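Recombination protein RecR (Deinococcus radiodurans, PDB 1VDD) probably takes part in RecBC-independent recombinational DNA repair, binding DNA and perhaps acting together with RecF and RecO. Local coordinates at residues Leu7-Leu10 / Ile11-Leu14; Glu34-Arg37 / Glu38-Glu41. All coordinates share one frame; numbering follows the deposited sequence.

In the fold
Both interactions lie in the N-terminal helix-hairpin-helix region of RecR. Interaction 1 comes first along the chain and lies within helix 5-15. Interaction 2 follows, where the loop after helix 22-32 turns into helix 37-53. Their centres are about 16 Å apart, and their nearest atoms, about 7 Å apart, do not touch. Helix 22-32 comes between them in sequence and packs against the apolar side of helix 5-15. Both sites also meet the second subunit. E13 makes a long, weak ion pair with R42 of the second subunit, while D39 forms a salt bridge with R16 of the second subunit. Both contacts thus lie where this region meets another subunit.

Interaction 1: residues Leu7-Leu10 / Ile11-Leu14; sequences LVSL and IREL
L10 and L14 meet one helical turn apart on helix 5-15, through the methyl ends of their side chains. L14 can be followed outward. Its CB lies 3.4 Å from the backbone O of L10. The next carbon is set beside the backbone N, anti to the carbonyl carbon (chi1 -75°), which keeps it close to the preceding turn. There CG of L14 comes within 3.5 Å of CD2 of L10. The branch CD1 does the closest touching, 3.4 Å from CD2 of L10. The two side chains cross at a slant. The backbone of the same pair is bonded too: N of L14 donates to O of L10 at 2.8 Å, nearly straight at 165°. One residue earlier, N of E13 donates to O of S9 at 3.2 Å.

L7 and I11 make a similar pair, with CD1 of L7 3.6 Å from CD1 of I11. L7 packs on A29 and F30 of helix 22-32, I11 on A29 and L14 on L28. L10 packs on A50 of the second subunit.

On the polar side, R12 bends at chi3, and its NE forms a salt bridge with OE2 of E13 at 2.7 Å, though the hydrogen bond within it is weak. NH2 of R12 stays 3.6 Å from OG of S9, and the hydroxyl lies oblique to the guanidinium. OE2 of E13 also pairs with R16.

The helix is thus amphipathic. Its leucines and isoleucine are buried by packing, while the carboxylate of buried E13 is probably stabilised by the arginines around it.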
ATOM      1  N   LEU A   7     -18.477   7.316 -24.701  1.00 32.60           N
ATOM      2  CA  LEU A   7     -17.382   6.814 -23.865  1.00 41.40           C
ATOM      3  C   LEU A   7     -17.016   7.872 -22.822  1.00 40.25           C
ATOM      4  O   LEU A   7     -16.801   7.559 -21.654  1.00 38.11           O
ATOM      5  CB  LEU A   7     -16.154   6.463 -24.725  1.00 33.90           C
ATOM      6  CG  LEU A   7     -14.882   6.032 -23.989  1.00 40.39           C
ATOM      7  CD1 LEU A   7     -15.199   4.974 -22.949  1.00 42.58           C
ATOM      8  CD2 LEU A   7     -13.878   5.494 -24.988  1.00 40.56           C
ATOM      9  N   VAL A   8     -16.963   9.130 -23.242  1.00 39.36           N
ATOM     10  CA  VAL A   8     -16.650  10.198 -22.316  1.00 38.90           C
ATOM     11  C   VAL A   8     -17.749  10.262 -21.263  1.00 40.57           C
ATOM     12  O   VAL A   8     -17.497  10.579 -20.103  1.00 43.89           O
ATOM     13  CB  VAL A   8     -16.544  11.553 -23.052  1.00 39.85           C
ATOM     14  CG1 VAL A   8     -16.626  12.707 -22.069  1.00 33.70           C
ATOM     15  CG2 VAL A   8     -15.232  11.614 -23.814  1.00 42.79           C
ATOM     16  N   SER A   9     -18.969   9.938 -21.669  1.00 39.16           N
ATOM     17  CA  SER A   9     -20.102   9.986 -20.762  1.00 36.48           C
ATOM     18  C   SER A   9     -20.098   8.860 -19.739  1.00 39.59           C
ATOM     19  O   SER A   9     -20.524   9.043 -18.595  1.00 40.73           O
ATOM     20  CB  SER A   9     -21.399   9.943 -21.555  1.00 31.79           C
ATOM     21  OG  SER A   9     -22.507   9.879 -20.676  1.00 50.18           O
ATOM     22  N   LEU A  10     -19.626   7.692 -20.153  1.00 37.50           N
ATOM     23  CA  LEU A  10     -19.588   6.550 -19.256  1.00 38.64           C
ATOM     24  C   LEU A  10     -18.482   6.741 -18.224  1.00 38.51           C
ATOM     25  O   LEU A  10     -18.679   6.478 -17.039  1.00 39.28           O
ATOM     26  CB  LEU A  10     -19.325   5.260 -20.038  1.00 33.14           C
ATOM     27  CG  LEU A  10     -20.175   4.033 -19.704  1.00 27.24           C
ATOM     28  CD1 LEU A  10     -19.500   2.807 -20.300  1.00 33.55           C
ATOM     29  CD2 LEU A  10     -20.326   3.865 -18.210  1.00 22.58           C
ATOM     30  N   ILE A  11     -17.324   7.206 -18.683  1.00 41.70           N
ATOM     31  CA  ILE A  11     -16.183   7.412 -17.798  1.00 44.99           C
ATOM     32  C   ILE A  11     -16.580   8.337 -16.665  1.00 41.32           C
ATOM     33  O   ILE A  11     -16.264   8.098 -15.504  1.00 42.18           O
ATOM     34  CB  ILE A  11     -14.984   8.052 -18.537  1.00 45.40           C
ATOM     35  CG1 ILE A  11     -14.666   7.275 -19.812  1.00 47.16           C
ATOM     36  CG2 ILE A  11     -13.759   8.040 -17.639  1.00 47.47           C
ATOM     37  CD1 ILE A  11     -14.349   5.836 -19.584  1.00 41.29           C
ATOM     38  N   ARG A  12     -17.281   9.400 -17.028  1.00 42.73           N
ATOM     39  CA  ARG A  12     -17.725  10.395 -16.072  1.00 42.00           C
ATOM     40  C   ARG A  12     -18.621   9.747 -15.026  1.00 41.98           C
ATOM     41  O   ARG A  12     -18.256   9.660 -13.860  1.00 44.92           O
ATOM     42  CB  ARG A  12     -18.473  11.489 -16.820  1.00 48.23           C
ATOM     43  CG  ARG A  12     -18.766  12.726 -16.027  1.00 52.28           C
ATOM     44  CD  ARG A  12     -19.675  13.609 -16.847  1.00 64.76           C
ATOM     45  NE  ARG A  12     -20.883  12.892 -17.253  1.00 72.08           N
ATOM     46  CZ  ARG A  12     -21.776  13.353 -18.128  1.00 77.28           C
ATOM     47  NH1 ARG A  12     -21.598  14.540 -18.698  1.00 73.36           N
ATOM     48  NH2 ARG A  12     -22.847  12.626 -18.435  1.00 78.51           N
ATOM     49  N   GLU A  13     -19.788   9.275 -15.446  1.00 38.14           N
ATOM     50  CA  GLU A  13     -20.711   8.639 -14.518  1.00 37.46           C
ATOM     51  C   GLU A  13     -20.064   7.534 -13.665  1.00 36.54           C
ATOM     52  O   GLU A  13     -20.339   7.447 -12.465  1.00 34.27           O
ATOM     53  CB  GLU A  13     -21.925   8.080 -15.274  1.00 39.85           C
ATOM     54  CG  GLU A  13     -22.732   9.143 -16.022  1.00 45.75           C
ATOM     55  CD  GLU A  13     -22.953  10.392 -15.180  1.00 46.60           C
ATOM     56  OE1 GLU A  13     -23.577  10.277 -14.103  1.00 57.16           O
ATOM     57  OE2 GLU A  13     -22.492  11.484 -15.584  1.00 45.48           O
ATOM     58  N   LEU A  14     -19.222   6.688 -14.261  1.00 28.50           N
ATOM     59  CA  LEU A  14     -18.586   5.625 -13.475  1.00 31.88           C
ATOM     60  C   LEU A  14     -17.660   6.258 -12.454  1.00 30.45           C
ATOM     61  O   LEU A  14     -17.705   5.910 -11.277  1.00 34.14           O
ATOM     62  CB  LEU A  14     -17.795   4.648 -14.359  1.00 26.45           C
ATOM     63  CG  LEU A  14     -18.594   3.633 -15.193  1.00 24.98           C
ATOM     64  CD1 LEU A  14     -17.689   2.973 -16.198  1.00 19.33           C
ATOM     65  CD2 LEU A  14     -19.234   2.594 -14.308  1.00  7.73           C
TER

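Interaction 2: residues Glu34-Arg37 / Glu38-Glu41; sequences EQPR and EDIE
R37 and E41 form a salt bridge, one helical turn apart at the start of helix 37-53. NH1 of R37 donates to OE1 of E41 at 2.9 Å, with an N-H...O angle of 159°. The oxygen sits at the guanidinium edge, close to its plane. The bond uses the anti side of OE1, somewhat out of the carboxylate plane, and the two flat groups are turned 52° apart. A bend at chi3 (-69°) folds the end of R37 so that NH1 reaches E41. With an alanine here, OE1 of E41 is likely to lose this charged mate, and its carboxylate would be less fixed in its rotation.

Backbone bonds set the first turn. N of D39 donates to O of P36 at 2.7 Å, and N of E41 to O of R37 at 3.1 Å.

Van der Waals contacts are few. Carbon meets carbon where CB of Q35 lies 3.9 Å from CD1 of I40. CB of P36 is 3.4 Å from OE1 of E38. The carboxylate of D39 passes near CG of P36, but its charged partners are elsewhere: R42 in the same chain and R16 of the second subunit.

The loop leaves helix 22-32 with a weak bond from NE2 of Q35 to O of H31. It then enters helix 37-53, whose first turn packs, through R37 and I40, against K51 of the second subunit.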
ATOM      1  N   GLU A  34     -16.482  -5.076 -24.017  1.00 37.18           N
ATOM      2  CA  GLU A  34     -16.244  -6.476 -24.344  1.00 36.77           C
ATOM      3  C   GLU A  34     -17.382  -7.366 -23.888  1.00 38.45           C
ATOM      4  O   GLU A  34     -17.407  -8.546 -24.224  1.00 46.28           O
ATOM      5  CB  GLU A  34     -14.950  -6.958 -23.668  1.00 39.55           C
ATOM      6  CG  GLU A  34     -13.767  -7.216 -24.604  1.00 49.55           C
ATOM      7  CD  GLU A  34     -12.440  -7.345 -23.857  1.00 49.99           C
ATOM      8  OE1 GLU A  34     -12.030  -6.365 -23.199  1.00 48.82           O
ATOM      9  OE2 GLU A  34     -11.804  -8.421 -23.927  1.00 57.31           O
ATOM     10  N   GLN A  35     -18.319  -6.817 -23.120  1.00 36.06           N
ATOM     11  CA  GLN A  35     -19.421  -7.626 -22.616  1.00 32.68           C
ATOM     12  C   GLN A  35     -20.636  -7.712 -23.533  1.00 35.58           C
ATOM     13  O   GLN A  35     -20.925  -6.800 -24.301  1.00 33.91           O
ATOM     14  CB  GLN A  35     -19.868  -7.112 -21.247  1.00 37.60           C
ATOM     15  CG  GLN A  35     -18.764  -7.078 -20.196  1.00 42.84           C
ATOM     16  CD  GLN A  35     -18.134  -8.440 -19.957  1.00 43.30           C
ATOM     17  OE1 GLN A  35     -18.814  -9.409 -19.603  1.00 39.62           O
ATOM     18  NE2 GLN A  35     -16.825  -8.516 -20.151  1.00 43.18           N
ATOM     19  N   PRO A  36     -21.359  -8.836 -23.464  1.00 38.56           N
ATOM     20  CA  PRO A  36     -22.551  -9.052 -24.281  1.00 42.74           C
ATOM     21  C   PRO A  36     -23.731  -8.216 -23.811  1.00 43.20           C
ATOM     22  O   PRO A  36     -24.034  -8.168 -22.619  1.00 42.96           O
ATOM     23  CB  PRO A  36     -22.798 -10.556 -24.145  1.00 44.95           C
ATOM     24  CG  PRO A  36     -22.196 -10.896 -22.823  1.00 37.45           C
ATOM     25  CD  PRO A  36     -20.941 -10.086 -22.805  1.00 38.20           C
ATOM     26  N   ARG A  37     -24.390  -7.572 -24.770  1.00 42.86           N
ATOM     27  CA  ARG A  37     -25.536  -6.709 -24.515  1.00 38.90           C
ATOM     28  C   ARG A  37     -26.479  -7.163 -23.407  1.00 41.21           C
ATOM     29  O   ARG A  37     -27.089  -6.329 -22.735  1.00 39.19           O
ATOM     30  CB  ARG A  37     -26.320  -6.510 -25.814  1.00 38.35           C
ATOM     31  CG  ARG A  37     -27.814  -6.304 -25.639  1.00 37.27           C
ATOM     32  CD  ARG A  37     -28.458  -5.863 -26.944  1.00 49.46           C
ATOM     33  NE  ARG A  37     -28.034  -4.511 -27.306  1.00 61.60           N
ATOM     34  CZ  ARG A  37     -28.354  -3.417 -26.618  1.00 64.52           C
ATOM     35  NH1 ARG A  37     -29.109  -3.514 -25.531  1.00 65.52           N
ATOM     36  NH2 ARG A  37     -27.911  -2.226 -27.007  1.00 65.15           N
ATOM     37  N   GLU A  38     -26.604  -8.473 -23.207  1.00 41.20           N
ATOM     38  CA  GLU A  38     -27.509  -8.975 -22.175  1.00 42.96           C
ATOM     39  C   GLU A  38     -27.093  -8.485 -20.802  1.00 43.08           C
ATOM     40  O   GLU A  38     -27.936  -8.196 -19.951  1.00 44.83           O
ATOM     41  CB  GLU A  38     -27.552 -10.505 -22.180  1.00 44.14           C
ATOM     42  CG  GLU A  38     -28.094 -11.108 -23.462  1.00 55.92           C
ATOM     43  CD  GLU A  38     -27.135 -10.946 -24.632  1.00 67.93           C
ATOM     44  OE1 GLU A  38     -26.043 -11.559 -24.589  1.00 73.37           O
ATOM     45  OE2 GLU A  38     -27.467 -10.206 -25.589  1.00 66.87           O
ATOM     46  N   ASP A  39     -25.785  -8.384 -20.595  1.00 43.28           N
ATOM     47  CA  ASP A  39     -25.242  -7.932 -19.321  1.00 44.65           C
ATOM     48  C   ASP A  39     -25.424  -6.434 -19.093  1.00 41.58           C
ATOM     49  O   ASP A  39     -25.958  -6.007 -18.068  1.00 44.36           O
ATOM     50  CB  ASP A  39     -23.777  -8.322 -19.245  1.00 49.56           C
ATOM     51  CG  ASP A  39     -23.595  -9.820 -19.144  1.00 56.66           C
ATOM     52  OD1 ASP A  39     -24.576 -10.548 -19.410  1.00 59.39           O
ATOM     53  OD2 ASP A  39     -22.482 -10.270 -18.805  1.00 62.49           O
ATOM     54  N   ILE A  40     -24.996  -5.634 -20.054  1.00 40.75           N
ATOM     55  CA  ILE A  40     -25.148  -4.190 -19.940  1.00 39.16           C
ATOM     56  C   ILE A  40     -26.595  -3.902 -19.536  1.00 39.80           C
ATOM     57  O   ILE A  40     -26.842  -3.158 -18.595  1.00 41.66           O
ATOM     58  CB  ILE A  40     -24.816  -3.516 -21.287  1.00 29.88           C
ATOM     59  CG1 ILE A  40     -23.535  -4.139 -21.849  1.00 33.90           C
ATOM     60  CG2 ILE A  40     -24.646  -2.025 -21.112  1.00 22.75           C
ATOM     61  CD1 ILE A  40     -22.336  -4.111 -20.899  1.00 24.37           C
ATOM     62  N   GLU A  41     -27.550  -4.514 -20.231  1.00 43.84           N
ATOM     63  CA  GLU A  41     -28.957  -4.310 -19.902  1.00 44.72           C
ATOM     64  C   GLU A  41     -29.211  -4.749 -18.467  1.00 43.36           C
ATOM     65  O   GLU A  41     -29.774  -3.989 -17.669  1.00 42.84           O
ATOM     66  CB  GLU A  41     -29.887  -5.122 -20.811  1.00 45.85           C
ATOM     67  CG  GLU A  41     -29.740  -4.883 -22.312  1.00 55.85           C
ATOM     68  CD  GLU A  41     -30.760  -5.681 -23.139  1.00 58.67           C
ATOM     69  OE1 GLU A  41     -30.610  -5.742 -24.379  1.00 59.47           O
ATOM     70  OE2 GLU A  41     -31.719  -6.241 -22.552  1.00 59.52           O
TER